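Local coordinates for aminopeptidase N family protein (Idiomarina loihiensis L2TR, PDB 4FGM) that probably acts as a zinc-dependent aminopeptidase of the M61 family, with a zinc ion and maleic acid bound at its active site, at residues 27-32 / 116-121; 209-214 / 315-320; 506-511 / 562-567. All blocks are in the same frame, centred on the assembly; numbering follows the deposited sequence.

The three contacts follow one another along the chain and neither nest nor cross. Contact 1 comes first. It joins strand 30-32 to the loop after strand 114-115, closing 83 residues inside the N-terminal M61 domain. Contact 2 closes a loop of 100 residues and joins helix 197-215 to helix 308-320, near the zinc site. Contact 3 closes the shortest loop, 50 residues, and joins the start of helix 508-512 to the loop between strands 555-562 and 570-575. None of them touch. The centres of contacts 1 and 3 are about 59 Å apart, on opposite sides of the centre of the chain. The centre of contact 2 is about 42 Å from each of the other two.

Contact 1: 27-32 / 116-121; sequences DEQELW and EGQTDL
Glu30 O is gripped by two donors that reach it from opposite faces of its carbonyl plane. One is the backbone N of Glu116, at 3.0 Å from Glu30 O. The other is Gln29 NE2, at 3.1 Å from Glu30 O. The same NE2 of Gln29 uses its second N-H on Glu116 O, at 2.8 Å. That bond is nearly straight (163°) and meets a lone pair in the carbonyl plane. Both acceptors lie in the plane of the Gln29 amide, and this fixes the rotation of the group. Gln29 bends at chi2 (71°), and its amide meets Glu116 and Gln118. Gln29 OE1 takes a weak bond from Gln118 NE2 and another bond from Asn26 N, while Gln118 NE2 has a stronger partner in Gln24 O.

Glu116 crosses Trp32 at about a right angle, with OE1 of Glu116 3.3 Å from Trp32 CD1. Glu30 OE1 lies 4.5 Å from Glu116 OE1. Arg71 NH1 forms a salt bridge with both, which probably offsets the repulsion. Thr119 OG1 is buried near Trp32 CZ2 with no polar partner in the model.

Strand 30-32 pairs antiparallel with strands 71-74 and 114-115. The Glu116 N bond carries the second pairing past the end of strand 114-115, and the Gln29 amide adds a side-chain bond as the chain enters the loop before strand 123-127 of the M61 N-terminal beta domain.

Contact 2: 209-214 / 315-320; sequences ETQISL and DYLLHT
The short helical segments 209-214 and 315-320 cross nearly perpendicularly, at 102°, with axes 10.6 Å apart and Thr210 and Leu317 nearest by CA. Leu317 makes most of its segment's contact, with each methyl meeting a different neighbour. Its CD1 meets the aliphatic part of Gln211, with Gln211 CG 3.7 Å from Leu317 CD1. Its CD2 faces Leu214, whose CD1 is 4.2 Å from Leu317 CD2. Both neighbours cross the Leu317 side chain at about a right angle.

The methyls of two threonines make a second touch: Thr210 CG2 lies 3.6 Å from Thr320 CG2. Thr210 CG2 is anti to its own backbone N and faces Thr320, while OG1 bonds back to Lys206 O in its own helix. No hydrogen bond joins the two segments.

Gln211 extends beyond CG (chi2 -159°), and its NE2 bonds to Cys272 O on helix 262-277. Leu317 also touches Cys272. The Gln211 side chain is about 7 Å from that of His273, a zinc ligand. The packing thus backs the helix that carries the zinc-binding HExxH histidines, close to the metal site but not part of it.

Contact 3: 506-511 / 562-567; sequences DESAYH and TWQEPA
The His511 ring and the Gln564 amide meet with their planes 51° apart, the two side chains crossing at about a right angle. Tyr510 CD1 sits over the centre of one face of the His511 ring, 3.7 Å above its plane. Tyr510 in turn carries Asp506 N on one ring face, offset toward the rim, and has His511 CD2 at its edge, in plane. The approach of Gln564 NE2 to His511 CD2 is very short for such a pair, and its detail is doubtful.

The Gln564 side chain, extended beyond CG, brings its amide to the backbone before the helix and also crosses Glu507 at about a right angle. Its NE2 donates to Asp506 O at 3.0 Å, in a fairly straight bond (157°). The acceptor lies in the amide plane, whereas the donor is tilted from the carbonyl plane of Asp506. Gln564 OE1 packs against Glu507 CA at 3.2 Å. His511 NE2 makes two weak bonds to Asp506, one to O and one to OD1.

Gln564 also uses its backbone. Its N donates to Ser508 OG at 3.0 Å, with a nearly straight angle of 164°. Asn486 O is a further, weak partner of Ser508 OG. A water ties the two backbones together. It donates to Ser508 O and accepts from Thr562 N, at 3.0 Å from each.

Glu507 holds the N-cap position, and its carboxylate forms a salt bridge with Arg342. Trp563 starts out away from the 506-511 segment, and its ring stacks on Tyr540 and meets Phe487 edge-to-face. The contact therefore fastens the first turn of helix 508-512, which follows strand 497-503, to the link between strands 555-562 and 570-575, in a region consistent with a PDZ domain.

Contact 1: 27-32 / 116-121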
ATOM      1  N   ASP A  27       9.120  16.018  36.031  1.00 69.87           N
ATOM      2  CA  ASP A  27       8.908  15.174  37.202  1.00 78.04           C
ATOM      3  C   ASP A  27       8.251  13.880  36.761  1.00 80.06           C
ATOM      4  O   ASP A  27       7.175  13.906  36.161  1.00 85.85           O
ATOM      5  CB  ASP A  27       8.001  15.872  38.215  1.00 89.79           C
ATOM      6  CG  ASP A  27       8.039  17.378  38.090  1.00 98.66           C
ATOM      7  OD1 ASP A  27       7.347  17.914  37.195  1.00 99.90           O
ATOM      8  OD2 ASP A  27       8.765  18.018  38.878  1.00100.60           O
ATOM      9  N   GLU A  28       8.890  12.752  37.058  1.00 77.96           N
ATOM     10  CA  GLU A  28       8.350  11.452  36.670  1.00 77.42           C
ATOM     11  C   GLU A  28       8.100  11.477  35.156  1.00 65.05           C
ATOM     12  O   GLU A  28       6.981  11.260  34.691  1.00 63.87           O
ATOM     13  CB  GLU A  28       7.038  11.181  37.418  1.00 91.61           C
ATOM     14  CG  GLU A  28       7.118  11.324  38.941  1.00102.50           C
ATOM     15  CD  GLU A  28       7.958  10.241  39.609  1.00107.40           C
ATOM     16  OE1 GLU A  28       7.691   9.044  39.372  1.00106.18           O
ATOM     17  OE2 GLU A  28       8.879  10.587  40.381  1.00109.29           O
ATOM     18  N   GLN A  29       9.161  11.760  34.402  1.00 53.73           N
ATOM     19  CA  GLN A  29       9.112  11.842  32.943  1.00 45.76           C
ATOM     20  C   GLN A  29       8.686  10.518  32.316  1.00 44.20           C
ATOM     21  O   GLN A  29       9.139   9.445  32.733  1.00 44.14           O
ATOM     22  CB  GLN A  29      10.496  12.245  32.403  1.00 41.93           C
ATOM     23  CG  GLN A  29      10.615  12.291  30.886  1.00 46.16           C
ATOM     24  CD  GLN A  29       9.868  13.455  30.252  1.00 50.23           C
ATOM     25  OE1 GLN A  29      10.183  14.624  30.495  1.00 48.39           O
ATOM     26  NE2 GLN A  29       8.879  13.139  29.423  1.00 52.09           N
ATOM     27  N   GLU A  30       7.823  10.597  31.310  1.00 40.00           N
ATOM     28  CA  GLU A  30       7.350   9.403  30.624  1.00 45.99           C
ATOM     29  C   GLU A  30       7.898   9.298  29.206  1.00 47.44           C
ATOM     30  O   GLU A  30       8.124  10.301  28.535  1.00 42.27           O
ATOM     31  CB  GLU A  30       5.816   9.373  30.577  1.00 42.16           C
ATOM     32  CG  GLU A  30       5.164   9.172  31.937  1.00 45.10           C
ATOM     33  CD  GLU A  30       3.648   9.200  31.873  1.00 52.14           C
ATOM     34  OE1 GLU A  30       3.089   9.402  30.771  1.00 57.01           O
ATOM     35  OE2 GLU A  30       3.015   9.020  32.936  1.00 57.45           O
ATOM     36  N   LEU A  31       8.103   8.060  28.771  1.00 50.78           N
ATOM     37  CA  LEU A  31       8.604   7.757  27.437  1.00 45.36           C
ATOM     38  C   LEU A  31       7.584   6.798  26.817  1.00 49.12           C
ATOM     39  O   LEU A  31       7.098   5.881  27.490  1.00 42.64           O
ATOM     40  CB  LEU A  31       9.970   7.066  27.533  1.00 43.99           C
ATOM     41  CG  LEU A  31      11.027   7.742  28.414  1.00 45.20           C
ATOM     42  CD1 LEU A  31      12.211   6.813  28.624  1.00 47.99           C
ATOM     43  CD2 LEU A  31      11.463   9.037  27.771  1.00 37.87           C
ATOM     44  N   TRP A  32       7.240   7.014  25.551  1.00 48.62           N
ATOM     45  CA  TRP A  32       6.284   6.133  24.893  1.00 38.55           C
ATOM     46  C   TRP A  32       6.646   5.833  23.441  1.00 43.90           C
ATOM     47  O   TRP A  32       7.400   6.578  22.800  1.00 43.56           O
ATOM     48  CB  TRP A  32       4.865   6.716  24.953  1.00 37.85           C
ATOM     49  CG  TRP A  32       4.708   8.047  24.273  1.00 40.80           C
ATOM     50  CD1 TRP A  32       4.908   9.273  24.829  1.00 42.77           C
ATOM     51  CD2 TRP A  32       4.330   8.281  22.909  1.00 45.68           C
ATOM     52  NE1 TRP A  32       4.677  10.260  23.901  1.00 42.64           N
ATOM     53  CE2 TRP A  32       4.319   9.680  22.712  1.00 47.06           C
ATOM     54  CE3 TRP A  32       3.996   7.443  21.833  1.00 48.48           C
ATOM     55  CZ2 TRP A  32       3.992  10.266  21.485  1.00 48.41           C
ATOM     56  CZ3 TRP A  32       3.670   8.027  20.605  1.00 45.92           C
ATOM     57  CH2 TRP A  32       3.671   9.428  20.445  1.00 48.36           C
ATOM     58  N   GLU A 116       7.604  12.219  26.343  1.00 43.38           N
ATOM     59  CA  GLU A 116       6.330  12.865  26.672  1.00 45.93           C
ATOM     60  C   GLU A 116       6.450  14.354  26.978  1.00 49.48           C
ATOM     61  O   GLU A 116       7.254  14.766  27.816  1.00 41.07           O
ATOM     62  CB  GLU A 116       5.677  12.167  27.864  1.00 38.79           C
ATOM     63  CG  GLU A 116       4.308  12.719  28.240  1.00 46.49           C
ATOM     64  CD  GLU A 116       3.259  12.506  27.159  1.00 55.87           C
ATOM     65  OE1 GLU A 116       3.115  11.361  26.682  1.00 52.52           O
ATOM     66  OE2 GLU A 116       2.570  13.480  26.789  1.00 62.34           O
ATOM     67  N   GLY A 117       5.647  15.153  26.282  1.00 52.41           N
ATOM     68  CA  GLY A 117       5.659  16.587  26.495  1.00 49.93           C
ATOM     69  C   GLY A 117       6.749  17.349  25.765  1.00 53.38           C
ATOM     70  O   GLY A 117       6.661  18.564  25.619  1.00 56.71           O
ATOM     71  N   GLN A 118       7.783  16.650  25.311  1.00 53.93           N
ATOM     72  CA  GLN A 118       8.875  17.305  24.596  1.00 52.93           C
ATOM     73  C   GLN A 118       8.920  16.780  23.169  1.00 53.44           C
ATOM     74  O   GLN A 118       9.946  16.814  22.498  1.00 53.31           O
ATOM     75  CB  GLN A 118      10.197  17.031  25.305  1.00 46.70           C
ATOM     76  CG  GLN A 118      10.214  17.499  26.741  1.00 49.35           C
ATOM     77  CD  GLN A 118      11.529  17.217  27.427  1.00 51.67           C
ATOM     78  OE1 GLN A 118      12.586  17.659  26.972  1.00 56.79           O
ATOM     79  NE2 GLN A 118      11.475  16.479  28.536  1.00 49.91           N
ATOM     80  N   THR A 119       7.767  16.314  22.718  1.00 48.23           N
ATOM     81  CA  THR A 119       7.599  15.739  21.398  1.00 45.09           C
ATOM     82  C   THR A 119       7.603  16.740  20.229  1.00 48.07           C
ATOM     83  O   THR A 119       7.805  16.345  19.076  1.00 45.08           O
ATOM     84  CB  THR A 119       6.307  14.878  21.401  1.00 46.93           C
ATOM     85  OG1 THR A 119       6.636  13.530  21.026  1.00 46.59           O
ATOM     86  CG2 THR A 119       5.241  15.473  20.490  1.00 51.40           C
ATOM     87  N   ASP A 120       7.394  18.025  20.515  1.00 52.82           N
ATOM     88  CA  ASP A 120       7.399  19.041  19.457  1.00 54.33           C
ATOM     89  C   ASP A 120       8.789  19.632  19.236  1.00 50.69           C
ATOM     90  O   ASP A 120       8.995  20.442  18.329  1.00 48.86           O
ATOM     91  CB  ASP A 120       6.413  20.173  19.769  1.00 62.57           C
ATOM     92  CG  ASP A 120       4.961  19.732  19.658  1.00 71.99           C
ATOM     93  OD1 ASP A 120       4.685  18.767  18.909  1.00 72.80           O
ATOM     94  OD2 ASP A 120       4.096  20.358  20.306  1.00 68.80           O
ATOM     95  N   LEU A 121       9.742  19.221  20.064  1.00 45.64           N
ATOM     96  CA  LEU A 121      11.108  19.708  19.945  1.00 49.77           C
ATOM     97  C   LEU A 121      11.881  18.914  18.891  1.00 52.13           C
ATOM     98  O   LEU A 121      11.526  17.775  18.564  1.00 50.87           O
ATOM     99  CB  LEU A 121      11.823  19.598  21.292  1.00 46.77           C
ATOM    100  CG  LEU A 121      11.156  20.349  22.448  1.00 56.45           C
ATOM    101  CD1 LEU A 121      11.908  20.073  23.750  1.00 54.09           C
ATOM    102  CD2 LEU A 121      11.123  21.840  22.131  1.00 51.71           C
TER

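Contact 2: 209-214 / 315-320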
ATOM      1  N   GLU A 209       8.064  13.720 -13.262  1.00 54.36           N
ATOM      2  CA  GLU A 209       7.845  15.021 -13.873  1.00 58.83           C
ATOM      3  C   GLU A 209       6.359  15.205 -14.149  1.00 54.90           C
ATOM      4  O   GLU A 209       5.806  16.282 -13.921  1.00 52.47           O
ATOM      5  CB  GLU A 209       8.671  15.167 -15.152  1.00 61.25           C
ATOM      6  CG  GLU A 209      10.121  15.508 -14.850  1.00 70.06           C
ATOM      7  CD  GLU A 209      11.000  15.584 -16.082  1.00 79.41           C
ATOM      8  OE1 GLU A 209      10.951  14.647 -16.910  1.00 84.86           O
ATOM      9  OE2 GLU A 209      11.756  16.573 -16.207  1.00 78.02           O
ATOM     10  N   THR A 210       5.704  14.146 -14.613  1.00 46.52           N
ATOM     11  CA  THR A 210       4.274  14.216 -14.879  1.00 41.67           C
ATOM     12  C   THR A 210       3.524  14.620 -13.614  1.00 46.97           C
ATOM     13  O   THR A 210       2.603  15.431 -13.661  1.00 53.75           O
ATOM     14  CB  THR A 210       3.740  12.863 -15.376  1.00 40.59           C
ATOM     15  OG1 THR A 210       4.287  12.592 -16.669  1.00 46.76           O
ATOM     16  CG2 THR A 210       2.239  12.873 -15.466  1.00 34.53           C
ATOM     17  N   GLN A 211       3.923  14.072 -12.475  1.00 45.71           N
ATOM     18  CA  GLN A 211       3.240  14.401 -11.232  1.00 46.96           C
ATOM     19  C   GLN A 211       3.519  15.830 -10.756  1.00 49.55           C
ATOM     20  O   GLN A 211       2.591  16.551 -10.369  1.00 47.91           O
ATOM     21  CB  GLN A 211       3.584  13.368 -10.150  1.00 40.33           C
ATOM     22  CG  GLN A 211       3.016  11.978 -10.492  1.00 44.82           C
ATOM     23  CD  GLN A 211       2.871  11.052  -9.293  1.00 49.33           C
ATOM     24  OE1 GLN A 211       2.503  11.485  -8.197  1.00 50.91           O
ATOM     25  NE2 GLN A 211       3.134   9.762  -9.505  1.00 45.08           N
ATOM     26  N   ILE A 212       4.783  16.246 -10.796  1.00 48.66           N
ATOM     27  CA  ILE A 212       5.133  17.599 -10.387  1.00 52.75           C
ATOM     28  C   ILE A 212       4.414  18.607 -11.292  1.00 53.54           C
ATOM     29  O   ILE A 212       3.936  19.638 -10.822  1.00 54.10           O
ATOM     30  CB  ILE A 212       6.651  17.831 -10.463  1.00 50.97           C
ATOM     31  CG1 ILE A 212       7.359  16.937  -9.446  1.00 47.27           C
ATOM     32  CG2 ILE A 212       6.963  19.286 -10.178  1.00 46.68           C
ATOM     33  CD1 ILE A 212       8.866  16.864  -9.629  1.00 47.60           C
ATOM     34  N   SER A 213       4.338  18.310 -12.588  1.00 51.99           N
ATOM     35  CA  SER A 213       3.642  19.194 -13.518  1.00 55.73           C
ATOM     36  C   SER A 213       2.169  19.248 -13.141  1.00 57.37           C
ATOM     37  O   SER A 213       1.540  20.300 -13.218  1.00 57.05           O
ATOM     38  CB  SER A 213       3.754  18.686 -14.959  1.00 55.46           C
ATOM     39  OG  SER A 213       5.076  18.796 -15.440  1.00 56.20           O
ATOM     40  N   LEU A 214       1.625  18.104 -12.732  1.00 55.59           N
ATOM     41  CA  LEU A 214       0.218  18.017 -12.359  1.00 57.42           C
ATOM     42  C   LEU A 214      -0.143  18.959 -11.210  1.00 57.49           C
ATOM     43  O   LEU A 214      -1.111  19.716 -11.297  1.00 61.90           O
ATOM     44  CB  LEU A 214      -0.136  16.572 -11.991  1.00 53.53           C
ATOM     45  CG  LEU A 214      -1.601  16.243 -11.694  1.00 50.16           C
ATOM     46  CD1 LEU A 214      -1.839  14.764 -11.931  1.00 46.18           C
ATOM     47  CD2 LEU A 214      -1.957  16.630 -10.269  1.00 40.95           C
ATOM     48  N   ASP A 315      -1.969   3.952 -11.890  1.00 42.62           N
ATOM     49  CA  ASP A 315      -1.986   3.294 -13.194  1.00 44.62           C
ATOM     50  C   ASP A 315      -2.217   4.298 -14.328  1.00 45.68           C
ATOM     51  O   ASP A 315      -1.514   4.283 -15.340  1.00 45.77           O
ATOM     52  CB  ASP A 315      -3.080   2.219 -13.254  1.00 43.97           C
ATOM     53  CG  ASP A 315      -2.814   1.057 -12.318  1.00 52.43           C
ATOM     54  OD1 ASP A 315      -1.648   0.621 -12.240  1.00 50.63           O
ATOM     55  OD2 ASP A 315      -3.770   0.570 -11.676  1.00 53.45           O
ATOM     56  N   TYR A 316      -3.201   5.174 -14.148  1.00 43.78           N
ATOM     57  CA  TYR A 316      -3.541   6.160 -15.164  1.00 46.39           C
ATOM     58  C   TYR A 316      -2.355   7.047 -15.558  1.00 48.59           C
ATOM     59  O   TYR A 316      -2.079   7.234 -16.746  1.00 45.26           O
ATOM     60  CB  TYR A 316      -4.712   7.018 -14.677  1.00 48.23           C
ATOM     61  CG  TYR A 316      -5.183   8.028 -15.696  1.00 52.37           C
ATOM     62  CD1 TYR A 316      -5.614   7.623 -16.963  1.00 50.01           C
ATOM     63  CD2 TYR A 316      -5.167   9.396 -15.411  1.00 53.02           C
ATOM     64  CE1 TYR A 316      -6.010   8.554 -17.920  1.00 53.44           C
ATOM     65  CE2 TYR A 316      -5.563  10.335 -16.359  1.00 55.95           C
ATOM     66  CZ  TYR A 316      -5.982   9.911 -17.613  1.00 52.83           C
ATOM     67  OH  TYR A 316      -6.364  10.844 -18.553  1.00 52.06           O
ATOM     68  N   LEU A 317      -1.651   7.586 -14.567  1.00 45.61           N
ATOM     69  CA  LEU A 317      -0.497   8.444 -14.844  1.00 48.16           C
ATOM     70  C   LEU A 317       0.606   7.690 -15.588  1.00 47.90           C
ATOM     71  O   LEU A 317       1.463   8.296 -16.230  1.00 45.71           O
ATOM     72  CB  LEU A 317       0.049   9.033 -13.540  1.00 42.44           C
ATOM     73  CG  LEU A 317      -0.897  10.019 -12.847  1.00 44.41           C
ATOM     74  CD1 LEU A 317      -0.180  10.651 -11.662  1.00 40.83           C
ATOM     75  CD2 LEU A 317      -1.346  11.103 -13.842  1.00 36.84           C
ATOM     76  N   LEU A 318       0.579   6.363 -15.494  1.00 46.93           N
ATOM     77  CA  LEU A 318       1.564   5.529 -16.172  1.00 50.17           C
ATOM     78  C   LEU A 318       1.307   5.582 -17.680  1.00 50.08           C
ATOM     79  O   LEU A 318       2.238   5.503 -18.491  1.00 51.17           O
ATOM     80  CB  LEU A 318       1.463   4.091 -15.655  1.00 47.11           C
ATOM     81  CG  LEU A 318       2.712   3.457 -15.025  1.00 45.43           C
ATOM     82  CD1 LEU A 318       3.345   4.370 -13.982  1.00 39.36           C
ATOM     83  CD2 LEU A 318       2.309   2.146 -14.388  1.00 41.14           C
ATOM     84  N   HIS A 319       0.038   5.719 -18.053  1.00 51.36           N
ATOM     85  CA  HIS A 319      -0.340   5.806 -19.463  1.00 52.34           C
ATOM     86  C   HIS A 319      -0.188   7.248 -19.924  1.00 51.58           C
ATOM     87  O   HIS A 319       0.261   7.515 -21.039  1.00 54.78           O
ATOM     88  CB  HIS A 319      -1.793   5.380 -19.671  1.00 51.67           C
ATOM     89  CG  HIS A 319      -2.335   5.738 -21.021  1.00 53.75           C
ATOM     90  ND1 HIS A 319      -1.866   5.170 -22.185  1.00 54.75           N
ATOM     91  CD2 HIS A 319      -3.278   6.637 -21.390  1.00 54.84           C
ATOM     92  CE1 HIS A 319      -2.495   5.707 -23.219  1.00 52.93           C
ATOM     93  NE2 HIS A 319      -3.354   6.598 -22.764  1.00 56.92           N
ATOM     94  N   THR A 320      -0.568   8.167 -19.043  1.00 51.96           N
ATOM     95  CA  THR A 320      -0.505   9.595 -19.317  1.00 52.77           C
ATOM     96  C   THR A 320       0.920  10.091 -19.541  1.00 58.72           C
ATOM     97  O   THR A 320       1.145  11.044 -20.284  1.00 59.90           O
ATOM     98  CB  THR A 320      -1.161  10.382 -18.169  1.00 48.20           C
ATOM     99  OG1 THR A 320      -2.309  11.065 -18.668  1.00 59.81           O
ATOM    100  CG2 THR A 320      -0.204  11.376 -17.566  1.00 42.91           C
TER

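Contact 3: 506-511 / 562-567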
ATOM      1  N   ASP A 506     -23.259 -18.200  -1.698  1.00 45.73           N
ATOM      2  CA  ASP A 506     -24.311 -18.666  -2.599  1.00 53.49           C
ATOM      3  C   ASP A 506     -23.886 -19.276  -3.936  1.00 52.97           C
ATOM      4  O   ASP A 506     -24.717 -19.464  -4.816  1.00 57.03           O
ATOM      5  CB  ASP A 506     -25.308 -17.527  -2.852  1.00 56.95           C
ATOM      6  CG  ASP A 506     -26.676 -18.032  -3.264  1.00 60.32           C
ATOM      7  OD1 ASP A 506     -27.195 -18.937  -2.584  1.00 65.01           O
ATOM      8  OD2 ASP A 506     -27.235 -17.523  -4.257  1.00 58.80           O
ATOM      9  N   GLU A 507     -22.608 -19.594  -4.098  1.00 47.70           N
ATOM     10  CA  GLU A 507     -22.164 -20.197  -5.352  1.00 43.92           C
ATOM     11  C   GLU A 507     -21.903 -21.712  -5.224  1.00 44.68           C
ATOM     12  O   GLU A 507     -22.175 -22.301  -4.174  1.00 43.15           O
ATOM     13  CB  GLU A 507     -20.954 -19.427  -5.897  1.00 44.37           C
ATOM     14  CG  GLU A 507     -21.359 -18.020  -6.357  1.00 45.31           C
ATOM     15  CD  GLU A 507     -20.249 -17.250  -7.053  1.00 52.15           C
ATOM     16  OE1 GLU A 507     -19.347 -17.884  -7.634  1.00 52.25           O
ATOM     17  OE2 GLU A 507     -20.295 -16.000  -7.036  1.00 55.76           O
ATOM     18  N   SER A 508     -21.392 -22.341  -6.280  1.00 41.24           N
ATOM     19  CA  SER A 508     -21.167 -23.797  -6.286  1.00 40.99           C
ATOM     20  C   SER A 508     -20.480 -24.434  -5.071  1.00 40.69           C
ATOM     21  O   SER A 508     -21.052 -25.305  -4.420  1.00 41.20           O
ATOM     22  CB  SER A 508     -20.428 -24.199  -7.563  1.00 41.69           C
ATOM     23  OG  SER A 508     -21.188 -23.828  -8.702  1.00 43.81           O
ATOM     24  N   ALA A 509     -19.257 -24.012  -4.777  1.00 31.26           N
ATOM     25  CA  ALA A 509     -18.519 -24.551  -3.643  1.00 34.16           C
ATOM     26  C   ALA A 509     -19.326 -24.375  -2.363  1.00 36.84           C
ATOM     27  O   ALA A 509     -19.416 -25.275  -1.520  1.00 35.76           O
ATOM     28  CB  ALA A 509     -17.186 -23.838  -3.514  1.00 31.25           C
ATOM     29  N   TYR A 510     -19.919 -23.203  -2.230  1.00 33.79           N
ATOM     30  CA  TYR A 510     -20.710 -22.877  -1.064  1.00 34.97           C
ATOM     31  C   TYR A 510     -21.834 -23.871  -0.789  1.00 43.03           C
ATOM     32  O   TYR A 510     -22.031 -24.306   0.348  1.00 38.29           O
ATOM     33  CB  TYR A 510     -21.271 -21.472  -1.245  1.00 39.60           C
ATOM     34  CG  TYR A 510     -22.332 -21.108  -0.256  1.00 43.05           C
ATOM     35  CD1 TYR A 510     -23.676 -21.345  -0.529  1.00 43.43           C
ATOM     36  CD2 TYR A 510     -21.999 -20.522   0.958  1.00 37.68           C
ATOM     37  CE1 TYR A 510     -24.661 -20.999   0.385  1.00 42.76           C
ATOM     38  CE2 TYR A 510     -22.971 -20.175   1.878  1.00 41.16           C
ATOM     39  CZ  TYR A 510     -24.304 -20.413   1.585  1.00 49.29           C
ATOM     40  OH  TYR A 510     -25.282 -20.037   2.475  1.00 49.63           O
ATOM     41  N   HIS A 511     -22.570 -24.240  -1.829  1.00 36.32           N
ATOM     42  CA  HIS A 511     -23.684 -25.168  -1.656  1.00 39.48           C
ATOM     43  C   HIS A 511     -23.265 -26.588  -1.369  1.00 43.23           C
ATOM     44  O   HIS A 511     -24.014 -27.349  -0.758  1.00 45.04           O
ATOM     45  CB  HIS A 511     -24.582 -25.126  -2.882  1.00 38.84           C
ATOM     46  CG  HIS A 511     -25.438 -23.906  -2.931  1.00 45.99           C
ATOM     47  ND1 HIS A 511     -26.509 -23.722  -2.084  1.00 47.89           N
ATOM     48  CD2 HIS A 511     -25.329 -22.769  -3.658  1.00 50.45           C
ATOM     49  CE1 HIS A 511     -27.023 -22.522  -2.287  1.00 48.88           C
ATOM     50  NE2 HIS A 511     -26.325 -21.923  -3.237  1.00 49.64           N
ATOM     51  N   THR A 562     -23.122 -29.319  -7.408  1.00 43.76           N
ATOM     52  CA  THR A 562     -23.828 -29.108  -8.663  1.00 43.86           C
ATOM     53  C   THR A 562     -23.348 -27.787  -9.232  1.00 48.06           C
ATOM     54  O   THR A 562     -23.516 -26.741  -8.612  1.00 47.39           O
ATOM     55  CB  THR A 562     -25.353 -29.060  -8.464  1.00 48.09           C
ATOM     56  OG1 THR A 562     -25.793 -30.285  -7.861  1.00 54.40           O
ATOM     57  CG2 THR A 562     -26.051 -28.893  -9.815  1.00 45.67           C
ATOM     58  N   TRP A 563     -22.738 -27.847 -10.411  1.00 43.43           N
ATOM     59  CA  TRP A 563     -22.201 -26.656 -11.058  1.00 45.23           C
ATOM     60  C   TRP A 563     -23.286 -25.660 -11.399  1.00 46.03           C
ATOM     61  O   TRP A 563     -24.221 -25.982 -12.129  1.00 44.74           O
ATOM     62  CB  TRP A 563     -21.452 -27.033 -12.336  1.00 42.40           C
ATOM     63  CG  TRP A 563     -20.336 -27.991 -12.106  1.00 40.87           C
ATOM     64  CD1 TRP A 563     -20.321 -29.321 -12.405  1.00 37.90           C
ATOM     65  CD2 TRP A 563     -19.065 -27.694 -11.511  1.00 40.52           C
ATOM     66  NE1 TRP A 563     -19.115 -29.873 -12.040  1.00 39.84           N
ATOM     67  CE2 TRP A 563     -18.326 -28.897 -11.490  1.00 38.03           C
ATOM     68  CE3 TRP A 563     -18.479 -26.528 -10.998  1.00 38.32           C
ATOM     69  CZ2 TRP A 563     -17.030 -28.969 -10.966  1.00 43.90           C
ATOM     70  CZ3 TRP A 563     -17.192 -26.598 -10.479  1.00 41.19           C
ATOM     71  CH2 TRP A 563     -16.481 -27.811 -10.469  1.00 43.64           C
ATOM     72  N   GLN A 564     -23.155 -24.448 -10.873  1.00 46.22           N
ATOM     73  CA  GLN A 564     -24.127 -23.397 -11.140  1.00 51.72           C
ATOM     74  C   GLN A 564     -23.749 -22.679 -12.422  1.00 58.90           C
ATOM     75  O   GLN A 564     -22.720 -22.967 -13.032  1.00 59.54           O
ATOM     76  CB  GLN A 564     -24.144 -22.355 -10.016  1.00 47.81           C
ATOM     77  CG  GLN A 564     -24.743 -22.790  -8.703  1.00 52.74           C
ATOM     78  CD  GLN A 564     -24.694 -21.672  -7.665  1.00 58.83           C
ATOM     79  OE1 GLN A 564     -24.112 -20.609  -7.902  1.00 59.79           O
ATOM     80  NE2 GLN A 564     -25.297 -21.912  -6.509  1.00 56.95           N
ATOM     81  N   GLU A 565     -24.600 -21.743 -12.824  1.00 62.71           N
ATOM     82  CA  GLU A 565     -24.337 -20.926 -13.996  1.00 62.02           C
ATOM     83  C   GLU A 565     -23.300 -19.950 -13.435  1.00 59.45           C
ATOM     84  O   GLU A 565     -23.627 -19.092 -12.613  1.00 55.34           O
ATOM     85  CB  GLU A 565     -25.607 -20.183 -14.412  1.00 65.82           C
ATOM     86  CG  GLU A 565     -25.480 -19.410 -15.710  1.00 74.32           C
ATOM     87  CD  GLU A 565     -25.226 -20.313 -16.902  1.00 80.67           C
ATOM     88  OE1 GLU A 565     -26.097 -21.161 -17.203  1.00 80.92           O
ATOM     89  OE2 GLU A 565     -24.156 -20.178 -17.537  1.00 80.51           O
ATOM     90  N   PRO A 566     -22.031 -20.080 -13.854  1.00 62.72           N
ATOM     91  CA  PRO A 566     -20.967 -19.199 -13.361  1.00 60.01           C
ATOM     92  C   PRO A 566     -21.167 -17.711 -13.616  1.00 64.29           C
ATOM     93  O   PRO A 566     -21.794 -17.307 -14.595  1.00 65.68           O
ATOM     94  CB  PRO A 566     -19.724 -19.743 -14.055  1.00 56.44           C
ATOM     95  CG  PRO A 566     -20.267 -20.199 -15.361  1.00 55.43           C
ATOM     96  CD  PRO A 566     -21.537 -20.920 -14.957  1.00 58.08           C
ATOM     97  N   ALA A 567     -20.621 -16.901 -12.717  1.00 66.20           N
ATOM     98  CA  ALA A 567     -20.722 -15.454 -12.822  1.00 65.43           C
ATOM     99  C   ALA A 567     -19.841 -14.931 -13.951  1.00 66.55           C
ATOM    100  O   ALA A 567     -18.715 -15.396 -14.140  1.00 67.29           O
ATOM    101  CB  ALA A 567     -20.307 -14.804 -11.493  1.00 58.38           C
TER
HETATM  102  O   HOH W   1     -23.281 -27.173  -5.326  1.00 47.86           O